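Local coordinates for uncharacterized protein (Bacteroides caccae, PDB 3NO2), which is of unknown function but folds as a six-bladed beta-propeller, related in sequence to Mal s 1 allergenic protein-like proteins, at residues A171-G176 with L218-N223; E208-F213 with I228-G233; G224-C229 with V247-E252. All coordinates share one frame; numbering follows the deposited sequence.

Interaction 1 of 3, residues A171-G176 with L218-N223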
ATOM      1  N   ALA A 171      -3.418  -7.308   2.651  1.00  6.81           N
ATOM      2  CA  ALA A 171      -4.212  -7.641   1.460  1.00  7.16           C
ATOM      3  C   ALA A 171      -4.857  -9.006   1.676  1.00  9.37           C
ATOM      4  O   ALA A 171      -4.302  -9.884   2.317  1.00 11.15           O
ATOM      5  CB  ALA A 171      -3.349  -7.700   0.179  1.00  9.09           C
ATOM      6  N   PHE A 172      -6.065  -9.171   1.164  1.00 11.45           N
ATOM      7  CA  PHE A 172      -6.830 -10.384   1.407  1.00 12.58           C
ATOM      8  C   PHE A 172      -6.614 -11.434   0.326  1.00 12.35           C
ATOM      9  O   PHE A 172      -6.420 -11.133  -0.860  1.00 14.75           O
ATOM     10  CB  PHE A 172      -8.300 -10.007   1.490  1.00 13.93           C
ATOM     11  CG  PHE A 172      -8.583  -9.097   2.622  1.00 13.71           C
ATOM     12  CD1 PHE A 172      -8.483  -9.539   3.939  1.00 16.64           C
ATOM     13  CD2 PHE A 172      -8.902  -7.756   2.386  1.00 16.45           C
ATOM     14  CE1 PHE A 172      -8.721  -8.658   4.992  1.00 20.56           C
ATOM     15  CE2 PHE A 172      -9.123  -6.894   3.441  1.00 18.24           C
ATOM     16  CZ  PHE A 172      -9.029  -7.330   4.722  1.00 17.14           C
ATOM     17  N   LEU A 173      -6.647 -12.682   0.766  1.00 15.41           N
ATOM     18  CA  LEU A 173      -6.608 -13.848  -0.104  1.00 16.92           C
ATOM     19  C   LEU A 173      -8.029 -14.376  -0.305  1.00 21.33           C
ATOM     20  O   LEU A 173      -8.936 -14.075   0.488  1.00 19.65           O
ATOM     21  CB  LEU A 173      -5.736 -14.936   0.497  1.00 19.02           C
ATOM     22  CG  LEU A 173      -4.282 -14.562   0.801  1.00 13.78           C
ATOM     23  CD1 LEU A 173      -3.562 -15.750   1.446  1.00 21.93           C
ATOM     24  CD2 LEU A 173      -3.657 -14.125  -0.541  1.00 17.13           C
ATOM     25  N   ASP A 174      -8.177 -15.190  -1.346  1.00 24.91           N
ATOM     26  CA  ASP A 174      -9.468 -15.799  -1.683  1.00 28.39           C
ATOM     27  C   ASP A 174     -10.082 -16.535  -0.520  1.00 27.95           C
ATOM     28  O   ASP A 174     -11.300 -16.497  -0.364  1.00 31.39           O
ATOM     29  CB  ASP A 174      -9.313 -16.771  -2.863  1.00 31.40           C
ATOM     30  CG  ASP A 174      -9.238 -16.062  -4.198  1.00 39.98           C
ATOM     31  OD1 ASP A 174      -9.756 -14.927  -4.313  1.00 54.19           O
ATOM     32  OD2 ASP A 174      -8.667 -16.656  -5.144  1.00 57.82           O
ATOM     33  N   ASN A 175      -9.264 -17.203   0.299  1.00 24.46           N
ATOM     34  CA  ASN A 175      -9.784 -17.947   1.455  1.00 25.69           C
ATOM     35  C   ASN A 175     -10.154 -17.090   2.644  1.00 24.13           C
ATOM     36  O   ASN A 175     -10.540 -17.620   3.674  1.00 24.67           O
ATOM     37  CB  ASN A 175      -8.820 -19.077   1.892  1.00 27.62           C
ATOM     38  CG  ASN A 175      -7.573 -18.554   2.619  1.00 33.19           C
ATOM     39  OD1 ASN A 175      -7.308 -17.345   2.646  1.00 22.21           O
ATOM     40  ND2 ASN A 175      -6.813 -19.467   3.227  1.00 31.26           N
ATOM     41  N   GLY A 176      -9.990 -15.764   2.526  1.00 20.84           N
ATOM     42  CA  GLY A 176     -10.337 -14.833   3.595  1.00 21.26           C
ATOM     43  C   GLY A 176      -9.199 -14.511   4.569  1.00 18.65           C
ATOM     44  O   GLY A 176      -9.355 -13.631   5.427  1.00 20.29           O
ATOM     45  N   LEU A 218       1.685  -5.518  -1.131  1.00  6.08           N
ATOM     46  CA  LEU A 218       1.456  -6.840  -1.710  1.00  5.22           C
ATOM     47  C   LEU A 218       0.123  -6.812  -2.433  1.00  7.15           C
ATOM     48  O   LEU A 218      -0.871  -6.329  -1.858  1.00  7.16           O
ATOM     49  CB  LEU A 218       1.410  -7.866  -0.579  1.00  6.69           C
ATOM     50  CG  LEU A 218       2.619  -7.893   0.374  1.00  6.67           C
ATOM     51  CD1 LEU A 218       2.306  -8.883   1.535  1.00  8.90           C
ATOM     52  CD2 LEU A 218       3.888  -8.278  -0.350  1.00  8.55           C
ATOM     53  N   PHE A 219       0.066  -7.334  -3.662  1.00  7.14           N
ATOM     54  CA  PHE A 219      -1.133  -7.310  -4.444  1.00  6.95           C
ATOM     55  C   PHE A 219      -1.409  -8.712  -4.968  1.00  7.80           C
ATOM     56  O   PHE A 219      -0.837  -9.153  -5.962  1.00  7.71           O
ATOM     57  CB  PHE A 219      -1.075  -6.283  -5.592  1.00  7.33           C
ATOM     58  CG  PHE A 219      -2.431  -5.884  -6.081  1.00 10.24           C
ATOM     59  CD1 PHE A 219      -3.139  -6.701  -6.913  1.00 12.98           C
ATOM     60  CD2 PHE A 219      -2.963  -4.694  -5.672  1.00 10.88           C
ATOM     61  CE1 PHE A 219      -4.436  -6.299  -7.334  1.00 13.62           C
ATOM     62  CE2 PHE A 219      -4.253  -4.319  -6.078  1.00 15.19           C
ATOM     63  CZ  PHE A 219      -4.950  -5.143  -6.866  1.00 13.24           C
ATOM     64  N   PRO A 220      -2.308  -9.422  -4.281  1.00  8.99           N
ATOM     65  CA  PRO A 220      -2.673 -10.796  -4.747  1.00 10.23           C
ATOM     66  C   PRO A 220      -3.366 -10.803  -6.098  1.00 11.58           C
ATOM     67  O   PRO A 220      -4.140  -9.901  -6.390  1.00 12.09           O
ATOM     68  CB  PRO A 220      -3.648 -11.275  -3.655  1.00 11.09           C
ATOM     69  CG  PRO A 220      -3.242 -10.510  -2.422  1.00 11.17           C
ATOM     70  CD  PRO A 220      -2.833  -9.144  -2.917  1.00  8.68           C
ATOM     71  N   LEU A 221      -3.014 -11.812  -6.890  1.00 12.35           N
ATOM     72  CA  LEU A 221      -3.499 -11.987  -8.253  1.00 13.59           C
ATOM     73  C   LEU A 221      -4.380 -13.228  -8.327  1.00 16.22           C
ATOM     74  O   LEU A 221      -4.215 -14.171  -7.563  1.00 16.05           O
ATOM     75  CB  LEU A 221      -2.342 -12.072  -9.231  1.00 12.15           C
ATOM     76  CG  LEU A 221      -1.463 -10.831  -9.237  1.00 13.85           C
ATOM     77  CD1 LEU A 221      -0.136 -11.109  -9.959  1.00 18.37           C
ATOM     78  CD2 LEU A 221      -2.255  -9.655  -9.815  1.00 16.57           C
ATOM     79  N   GLN A 222      -5.331 -13.157  -9.271  1.00 22.97           N
ATOM     80  CA  GLN A 222      -6.366 -14.199  -9.449  1.00 29.45           C
ATOM     81  C   GLN A 222      -5.711 -15.524  -9.745  1.00 31.62           C
ATOM     82  O   GLN A 222      -6.237 -16.584  -9.373  1.00 33.86           O
ATOM     83  CB  GLN A 222      -7.344 -13.825 -10.580  1.00 29.20           C
ATOM     84  CG  GLN A 222      -8.358 -12.738 -10.201  1.00 35.00           C
ATOM     85  N   ASN A 223      -4.558 -15.479 -10.399  1.00 33.41           N
ATOM     86  CA  ASN A 223      -3.807 -16.694 -10.714  1.00 35.56           C
ATOM     87  C   ASN A 223      -3.013 -17.336  -9.550  1.00 34.23           C
ATOM     88  O   ASN A 223      -2.326 -18.340  -9.756  1.00 34.21           O
ATOM     89  CB  ASN A 223      -2.915 -16.463 -11.956  1.00 35.74           C
ATOM     90  CG  ASN A 223      -1.930 -15.310 -11.774  1.00 36.35           C
ATOM     91  OD1 ASN A 223      -1.376 -15.128 -10.704  1.00 32.67           O
ATOM     92  ND2 ASN A 223      -1.701 -14.544 -12.839  1.00 46.09           N
TER
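A171 and P220 carry this contact. It joins the innermost strands of two successive blades of the propeller, 169-172 and 214-220. The apolar part comes first. The methyl of A171 points toward the other strand and presses on the proline ring. A171 CB lies 3.5 Å from P220 CD, tighter than usual for two carbons, and P220 CG is slightly farther from the same methyl. L173 adds a looser touch. Its CG lies anti to the carbonyl carbon (chi1 -58°), and the branch CD2 ends 4.1 Å from P220 CG. The two side chains cross at about a right angle.

Contacts of carbon with carbonyl oxygen make up the rest. A171 CB is 3.5 Å from L218 O, so the methyl meets both the proline ring and the carbonyl of L218, two residues earlier. In return, the ring carbon P220 CG lies 3.6 Å from F172 O. L218 also points its side chain toward 171-176, and it packs on L179 and A181 of the neighbouring blade.

No hydrogen bond spans the two segments. Each strand pairs within its own blade: A171 bonds through its backbone to L179, and F219 to Y227. Beyond the strand, L173 to G176 form a type I turn, closed by G176 N to L173 O at 2.8 Å. The blades therefore meet here by van der Waals contact alone, through one tight methyl-to-proline touch and carbons set against carbonyl oxygens.

Interaction 2 of 3, residues E208-F213 with I228-G233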
ATOM      1  N   GLU A 208      12.238 -17.596  -5.046  0.50 14.37           N
ATOM      2  CA  GLU A 208      13.357 -17.742  -5.942  0.50 13.96           C
ATOM      3  C   GLU A 208      13.411 -16.534  -6.861  0.50 11.22           C
ATOM      4  O   GLU A 208      12.542 -16.366  -7.715  0.50 12.07           O
ATOM      5  CB  GLU A 208      13.210 -19.017  -6.773  0.50 14.72           C
ATOM      6  CG  GLU A 208      14.353 -19.187  -7.737  0.50 15.73           C
ATOM      7  CD  GLU A 208      14.253 -20.434  -8.607  0.50 16.43           C
ATOM      8  OE1 GLU A 208      13.995 -21.507  -8.023  0.50 24.39           O
ATOM      9  OE2 GLU A 208      14.488 -20.343  -9.851  0.50 11.43           O
ATOM     10  N   GLY A 209      14.408 -15.679  -6.653  1.00 11.27           N
ATOM     11  CA  GLY A 209      14.756 -14.646  -7.595  1.00 11.14           C
ATOM     12  C   GLY A 209      14.813 -13.215  -7.129  1.00  9.96           C
ATOM     13  O   GLY A 209      14.945 -12.284  -7.929  1.00 11.81           O
ATOM     14  N   VAL A 210      14.699 -12.979  -5.810  1.00 10.73           N
ATOM     15  CA  VAL A 210      14.739 -11.604  -5.321  1.00  9.57           C
ATOM     16  C   VAL A 210      15.224 -11.541  -3.857  1.00 10.88           C
ATOM     17  O   VAL A 210      14.762 -12.314  -3.014  1.00 12.83           O
ATOM     18  CB  VAL A 210      13.381 -10.880  -5.473  1.00 10.85           C
ATOM     19  CG1 VAL A 210      12.270 -11.622  -4.769  1.00 12.89           C
ATOM     20  CG2 VAL A 210      13.418  -9.422  -4.974  1.00 10.08           C
ATOM     21  N   GLN A 211      16.139 -10.636  -3.585  1.00 10.66           N
ATOM     22  CA  GLN A 211      16.457 -10.238  -2.205  1.00  9.70           C
ATOM     23  C   GLN A 211      15.377  -9.205  -1.830  1.00  9.21           C
ATOM     24  O   GLN A 211      15.218  -8.182  -2.519  1.00 10.27           O
ATOM     25  CB  GLN A 211      17.841  -9.593  -2.106  1.00 10.89           C
ATOM     26  CG  GLN A 211      18.121  -9.093  -0.680  1.00 15.28           C
ATOM     27  CD  GLN A 211      19.480  -8.412  -0.495  1.00 20.84           C
ATOM     28  OE1 GLN A 211      20.393  -8.541  -1.356  1.00 19.04           O
ATOM     29  NE2 GLN A 211      19.651  -7.700   0.637  1.00 18.42           N
ATOM     30  N   LEU A 212      14.675  -9.446  -0.735  1.00  8.18           N
ATOM     31  CA  LEU A 212      13.652  -8.524  -0.218  1.00  8.17           C
ATOM     32  C   LEU A 212      14.287  -7.475   0.661  1.00  8.00           C
ATOM     33  O   LEU A 212      15.038  -7.798   1.590  1.00  8.32           O
ATOM     34  CB  LEU A 212      12.581  -9.265   0.543  1.00  7.93           C
ATOM     35  CG  LEU A 212      11.762 -10.291  -0.284  1.00  8.91           C
ATOM     36  CD1 LEU A 212      10.807 -11.108   0.602  1.00 10.23           C
ATOM     37  CD2 LEU A 212      10.997  -9.608  -1.450  1.00 10.01           C
ATOM     38  N   PHE A 213      14.016  -6.218   0.308  1.00  6.77           N
ATOM     39  CA  PHE A 213      14.460  -5.047   1.077  1.00  6.62           C
ATOM     40  C   PHE A 213      13.307  -4.630   1.999  1.00  6.99           C
ATOM     41  O   PHE A 213      12.974  -5.392   2.901  1.00  7.56           O
ATOM     42  CB  PHE A 213      14.937  -3.982   0.098  1.00  6.91           C
ATOM     43  CG  PHE A 213      16.220  -4.374  -0.590  1.00  7.24           C
ATOM     44  CD1 PHE A 213      17.435  -4.063   0.004  1.00 13.39           C
ATOM     45  CD2 PHE A 213      16.246  -5.141  -1.707  1.00  8.99           C
ATOM     46  CE1 PHE A 213      18.655  -4.471  -0.594  1.00 16.71           C
ATOM     47  CE2 PHE A 213      17.449  -5.530  -2.283  1.00 10.91           C
ATOM     48  CZ  PHE A 213      18.617  -5.201  -1.738  1.00 14.09           C
ATOM     49  N   ILE A 228       4.869  -7.883  -5.417  1.00  6.43           N
ATOM     50  CA  ILE A 228       5.565  -7.403  -4.221  1.00  6.23           C
ATOM     51  C   ILE A 228       6.330  -6.157  -4.616  1.00  4.53           C
ATOM     52  O   ILE A 228       7.209  -6.189  -5.482  1.00  5.48           O
ATOM     53  CB  ILE A 228       6.523  -8.457  -3.655  1.00  6.01           C
ATOM     54  CG1 ILE A 228       5.809  -9.771  -3.384  1.00  7.63           C
ATOM     55  CG2 ILE A 228       7.239  -7.892  -2.416  1.00  8.07           C
ATOM     56  CD1 ILE A 228       6.771 -10.933  -3.048  1.00 10.42           C
ATOM     57  N   CYS A 229       6.040  -5.046  -3.947  1.00  4.89           N
ATOM     58  CA  CYS A 229       6.761  -3.798  -4.076  1.00  5.46           C
ATOM     59  C   CYS A 229       7.999  -3.868  -3.151  1.00  5.69           C
ATOM     60  O   CYS A 229       7.868  -3.969  -1.939  1.00  7.01           O
ATOM     61  CB  CYS A 229       5.909  -2.597  -3.729  1.00  5.65           C
ATOM     62  SG  CYS A 229       4.450  -2.402  -4.783  1.00  6.18           S
ATOM     63  N   ASN A 230       9.171  -3.901  -3.780  1.00  5.26           N
ATOM     64  CA  ASN A 230      10.434  -4.184  -3.103  1.00  5.40           C
ATOM     65  C   ASN A 230      11.241  -2.914  -2.920  1.00  5.77           C
ATOM     66  O   ASN A 230      12.155  -2.615  -3.678  1.00  5.74           O
ATOM     67  CB  ASN A 230      11.218  -5.193  -3.960  1.00  5.12           C
ATOM     68  CG  ASN A 230      12.408  -5.780  -3.252  1.00  7.05           C
ATOM     69  OD1 ASN A 230      12.418  -5.855  -2.023  1.00  7.68           O
ATOM     70  ND2 ASN A 230      13.455  -6.172  -3.999  1.00  7.03           N
ATOM     71  N   TRP A 231      10.846  -2.116  -1.922  1.00  5.86           N
ATOM     72  CA  TRP A 231      11.285  -0.731  -1.808  1.00  5.18           C
ATOM     73  C   TRP A 231      12.678  -0.681  -1.175  1.00  6.14           C
ATOM     74  O   TRP A 231      12.923  -1.278  -0.107  1.00  6.37           O
ATOM     75  CB  TRP A 231      10.237   0.030  -0.976  1.00  5.51           C
ATOM     76  CG  TRP A 231      10.454   1.523  -0.882  1.00  5.69           C
ATOM     77  CD1 TRP A 231      10.074   2.473  -1.789  1.00  5.72           C
ATOM     78  CD2 TRP A 231      11.083   2.242   0.180  1.00  5.96           C
ATOM     79  NE1 TRP A 231      10.425   3.712  -1.364  1.00  5.95           N
ATOM     80  CE2 TRP A 231      11.033   3.609  -0.153  1.00  5.79           C
ATOM     81  CE3 TRP A 231      11.630   1.869   1.393  1.00  7.55           C
ATOM     82  CZ2 TRP A 231      11.530   4.587   0.681  1.00  7.77           C
ATOM     83  CZ3 TRP A 231      12.148   2.876   2.241  1.00  8.05           C
ATOM     84  CH2 TRP A 231      12.100   4.182   1.872  1.00  7.69           C
ATOM     85  N   GLN A 232      13.560   0.056  -1.812  1.00  6.15           N
ATOM     86  CA  GLN A 232      14.986   0.012  -1.525  1.00  6.49           C
ATOM     87  C   GLN A 232      15.532   1.237  -0.786  1.00  8.36           C
ATOM     88  O   GLN A 232      16.755   1.385  -0.653  1.00  9.82           O
ATOM     89  CB  GLN A 232      15.778  -0.254  -2.807  1.00  7.87           C
ATOM     90  CG  GLN A 232      15.422  -1.665  -3.361  1.00  8.34           C
ATOM     91  CD  GLN A 232      15.871  -1.912  -4.768  1.00  8.21           C
ATOM     92  OE1 GLN A 232      16.971  -1.544  -5.159  1.00  9.48           O
ATOM     93  NE2 GLN A 232      15.020  -2.618  -5.538  1.00  7.62           N
ATOM     94  N   GLY A 233      14.680   2.060  -0.232  1.00  7.01           N
ATOM     95  CA  GLY A 233      15.122   3.336   0.352  1.00  7.75           C
ATOM     96  C   GLY A 233      15.778   3.245   1.707  1.00  8.63           C
ATOM     97  O   GLY A 233      16.263   4.288   2.189  1.00 11.09           O
TER
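N230 meets the loop 208-213 with its side-chain amide. Its CB points toward that loop, and CG lies anti to the backbone N (chi1 -168°). CG comes 3.8 Å from Q211 O. Beyond it the amide grips the backbone on both sides of L212. OD1 accepts from F213 N at 2.8 Å, nearly straight at 176° and in the plane of the amide carbonyl. L212 CA also lies close to OD1. On the other branch, ND2 donates to Q211 O at 3.1 Å. This bond is more bent, 148°, and Q211 O is tilted out of the amide plane. The methyl V210 CG2 meets N230 ND2 tip to tip at 3.4 Å. ND2 has a second acceptor in P244 O. The amide is thus held at both ends, which should fix its rotation.

F213 packs next to this amide. Its CB rests 3.4 Å from W231 O, and N230 OD1 lies in plane at the edge of its ring. Q232 CG comes obliquely to the ring, 3.9 Å from F213 CD2, with the Q232 amide roughly parallel to the ring. The NE2 of Q232 bonds to H243 O and only weakly to N230 O. Nearer the start of the strand, L212 CD2 touches I228 CG2.

The loop leads from the outer strand 198-203 of one blade into 214-220 of the next. N230 ties this crossing to strand 226-231, which runs between strands 214-220 and 246-249 of the second blade.

Interaction 3 of 3, residues G224-C229 with V247-E252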
ATOM      1  N   GLY A 224      -3.125 -16.800  -8.331  1.00 28.02           N
ATOM      2  CA  GLY A 224      -2.461 -17.389  -7.134  1.00 23.79           C
ATOM      3  C   GLY A 224      -1.097 -16.680  -6.881  1.00 16.26           C
ATOM      4  O   GLY A 224      -0.365 -16.930  -5.919  1.00 19.86           O
ATOM      5  N   GLY A 225      -0.786 -15.825  -7.807  1.00 16.11           N
ATOM      6  CA  GLY A 225       0.438 -15.086  -7.744  1.00 14.05           C
ATOM      7  C   GLY A 225       0.306 -13.827  -6.898  1.00 12.40           C
ATOM      8  O   GLY A 225      -0.714 -13.554  -6.285  1.00 11.65           O
ATOM      9  N   LEU A 226       1.358 -13.041  -6.927  1.00  9.82           N
ATOM     10  CA  LEU A 226       1.437 -11.876  -6.047  1.00  9.36           C
ATOM     11  C   LEU A 226       2.430 -10.850  -6.604  1.00  7.70           C
ATOM     12  O   LEU A 226       3.556 -11.222  -6.939  1.00  8.74           O
ATOM     13  CB  LEU A 226       1.959 -12.363  -4.666  1.00  9.97           C
ATOM     14  CG  LEU A 226       2.007 -11.387  -3.511  1.00  9.36           C
ATOM     15  CD1 LEU A 226       0.568 -10.986  -3.117  1.00 11.05           C
ATOM     16  CD2 LEU A 226       2.721 -11.970  -2.291  1.00 11.18           C
ATOM     17  N   TYR A 227       2.040  -9.580  -6.662  1.00  6.98           N
ATOM     18  CA  TYR A 227       3.008  -8.494  -6.806  1.00  5.37           C
ATOM     19  C   TYR A 227       3.561  -8.117  -5.461  1.00  5.75           C
ATOM     20  O   TYR A 227       2.800  -8.000  -4.480  1.00  6.68           O
ATOM     21  CB  TYR A 227       2.394  -7.241  -7.448  1.00  6.41           C
ATOM     22  CG  TYR A 227       1.952  -7.369  -8.888  1.00  7.23           C
ATOM     23  CD1 TYR A 227       2.803  -7.768  -9.892  1.00  8.95           C
ATOM     24  CD2 TYR A 227       0.677  -7.007  -9.251  1.00  7.36           C
ATOM     25  CE1 TYR A 227       2.359  -7.877 -11.206  1.00 10.20           C
ATOM     26  CE2 TYR A 227       0.237  -7.120 -10.553  1.00 10.16           C
ATOM     27  CZ  TYR A 227       1.078  -7.541 -11.523  1.00  8.79           C
ATOM     28  OH  TYR A 227       0.646  -7.633 -12.857  1.00 10.87           O
ATOM     29  N   ILE A 228       4.869  -7.883  -5.417  1.00  6.43           N
ATOM     30  CA  ILE A 228       5.565  -7.403  -4.221  1.00  6.23           C
ATOM     31  C   ILE A 228       6.330  -6.157  -4.616  1.00  4.53           C
ATOM     32  O   ILE A 228       7.209  -6.189  -5.482  1.00  5.48           O
ATOM     33  CB  ILE A 228       6.523  -8.457  -3.655  1.00  6.01           C
ATOM     34  CG1 ILE A 228       5.809  -9.771  -3.384  1.00  7.63           C
ATOM     35  CG2 ILE A 228       7.239  -7.892  -2.416  1.00  8.07           C
ATOM     36  CD1 ILE A 228       6.771 -10.933  -3.048  1.00 10.42           C
ATOM     37  N   CYS A 229       6.040  -5.046  -3.947  1.00  4.89           N
ATOM     38  CA  CYS A 229       6.761  -3.798  -4.076  1.00  5.46           C
ATOM     39  C   CYS A 229       7.999  -3.868  -3.151  1.00  5.69           C
ATOM     40  O   CYS A 229       7.868  -3.969  -1.939  1.00  7.01           O
ATOM     41  CB  CYS A 229       5.909  -2.597  -3.729  1.00  5.65           C
ATOM     42  SG  CYS A 229       4.450  -2.402  -4.783  1.00  6.18           S
ATOM     43  N   VAL A 247       8.358  -7.143  -8.235  1.00  6.04           N
ATOM     44  CA  VAL A 247       8.308  -8.505  -8.764  1.00  5.96           C
ATOM     45  C   VAL A 247       6.900  -9.021  -8.767  1.00  6.89           C
ATOM     46  O   VAL A 247       6.056  -8.629  -7.938  1.00  7.36           O
ATOM     47  CB  VAL A 247       9.221  -9.490  -7.981  1.00  6.90           C
ATOM     48  CG1 VAL A 247      10.692  -9.064  -8.066  1.00  7.59           C
ATOM     49  CG2 VAL A 247       8.787  -9.660  -6.527  1.00  7.98           C
ATOM     50  N   GLU A 248       6.657  -9.957  -9.680  1.00  6.98           N
ATOM     51  CA  GLU A 248       5.508 -10.846  -9.652  1.00  6.87           C
ATOM     52  C   GLU A 248       6.055 -12.222  -9.320  1.00  6.87           C
ATOM     53  O   GLU A 248       6.949 -12.726 -10.019  1.00  7.52           O
ATOM     54  CB  GLU A 248       4.783 -10.913 -10.987  1.00  6.66           C
ATOM     55  CG  GLU A 248       3.565 -11.813 -10.977  1.00  8.46           C
ATOM     56  CD  GLU A 248       2.903 -11.938 -12.333  1.00 12.45           C
ATOM     57  OE1 GLU A 248       3.319 -11.250 -13.298  1.00 11.09           O
ATOM     58  OE2 GLU A 248       1.979 -12.765 -12.415  1.00 15.85           O
ATOM     59  N   ILE A 249       5.522 -12.841  -8.262  1.00  7.73           N
ATOM     60  CA  ILE A 249       5.832 -14.220  -7.939  1.00  8.90           C
ATOM     61  C   ILE A 249       4.601 -15.047  -8.277  1.00  9.68           C
ATOM     62  O   ILE A 249       3.451 -14.608  -8.158  1.00 11.64           O
ATOM     63  CB  ILE A 249       6.338 -14.459  -6.497  1.00 10.83           C
ATOM     64  CG1 ILE A 249       5.321 -14.022  -5.457  1.00 12.50           C
ATOM     65  CG2 ILE A 249       7.737 -13.776  -6.282  1.00 11.55           C
ATOM     66  CD1 ILE A 249       5.606 -14.598  -4.061  1.00 16.28           C
ATOM     67  N   ASP A 250       4.841 -16.283  -8.682  1.00 10.43           N
ATOM     68  CA  ASP A 250       3.769 -17.239  -8.912  1.00 10.24           C
ATOM     69  C   ASP A 250       3.461 -17.963  -7.602  1.00 11.94           C
ATOM     70  O   ASP A 250       4.078 -17.712  -6.561  1.00 12.50           O
ATOM     71  CB  ASP A 250       4.115 -18.194 -10.087  1.00 14.05           C
ATOM     72  CG  ASP A 250       5.228 -19.133  -9.823  1.00 12.45           C
ATOM     73  OD1 ASP A 250       5.744 -19.270  -8.712  1.00 11.74           O
ATOM     74  OD2 ASP A 250       5.636 -19.778 -10.846  1.00 16.84           O
ATOM     75  N   SER A 251       2.542 -18.926  -7.694  1.00 14.81           N
ATOM     76  CA  SER A 251       2.099 -19.643  -6.483  1.00 19.67           C
ATOM     77  C   SER A 251       3.187 -20.528  -5.854  1.00 21.49           C
ATOM     78  O   SER A 251       3.094 -20.871  -4.683  1.00 22.68           O
ATOM     79  CB  SER A 251       0.853 -20.488  -6.772  1.00 22.26           C
ATOM     80  OG  SER A 251       1.144 -21.516  -7.699  1.00 22.43           O
ATOM     81  N   GLU A 252       4.232 -20.864  -6.613  1.00 18.52           N
ATOM     82  CA  GLU A 252       5.371 -21.620  -6.118  1.00 21.12           C
ATOM     83  C   GLU A 252       6.478 -20.729  -5.572  1.00 19.84           C
ATOM     84  O   GLU A 252       7.505 -21.214  -5.094  1.00 22.43           O
ATOM     85  CB  GLU A 252       5.946 -22.498  -7.234  1.00 23.80           C
ATOM     86  CG  GLU A 252       5.031 -23.655  -7.654  1.00 32.93           C
ATOM     87  CD  GLU A 252       5.626 -24.504  -8.787  1.00 48.64           C
ATOM     88  OE1 GLU A 252       6.830 -24.327  -9.129  1.00 49.35           O
ATOM     89  OE2 GLU A 252       4.881 -25.346  -9.345  1.00 56.40           O
TER
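I228 CG1 lies anti to its carbonyl carbon (chi1 -55°), whereas I249 CG1 sits between the backbone N and the carbonyl carbon (chi1 60°). With chi2 near anti in both, I228 CD1 is carried on to meet I249 CD1 at 4.0 Å. The two chains cross obliquely. On this same face L226 CB touches I249 CG1 and I228 CB touches V247 CG2, each pair at 3.8 Å. F188 of the preceding blade packs on L226 and I228.

The backbones form an antiparallel ladder. L226 with I249 and I228 with V247 are hydrogen-bonded pairs, each joined by two bonds. L226 N to I249 O, I249 N to L226 O and I228 N to V247 O are each 2.9 Å; V247 N to I228 O is 3.1 Å. Y227 with E248 is the non-hydrogen-bonded pair between them. Here Y227 CA and E248 CA each make a CA-H...O contact, to V247 O and L226 O. G225 CA comes 3.1 Å from I249 O, a close approach of the backbones.

Y227 and E248 share the other face. Y227 CD1 and CE1 each lie 3.9 Å from E248 CB, and V247 O is in plane at the ring edge. Both polar ends turn to K22: its NZ forms a salt bridge with E248 OE1 and a hydrogen bond with Y227 OH.

The two faces differ in chemistry. On one, these strands present only aliphatic side chains, L226, I228, V247 and I249. The other buries a carboxylate and a phenol that share one lysine, whose positive charge probably favours the ionised glutamate.

All three interactions involve the blade built from strands 214-220, 226-231, 246-249 and 255-259. Interaction 3 is pairing inside that blade. Interaction 1 sets its inner strand against the preceding blade, and interaction 2 ties down the incoming loop. Interactions 2 and 3 share I228 and C229, and V210 CG2 is 4.1 Å from V247 CG1. Interactions 1 and 3 have centres about 10 Å apart and are bridged by a probable hydrogen bond, F219 N to Y227 O, 2.9 Å. L218 CD2 meets I228 CG1 at 3.9 Å between interactions 1 and 2. No active site is known. A citrate lies near W231 and PEG molecules near F172 and I249, probably from crystallisation.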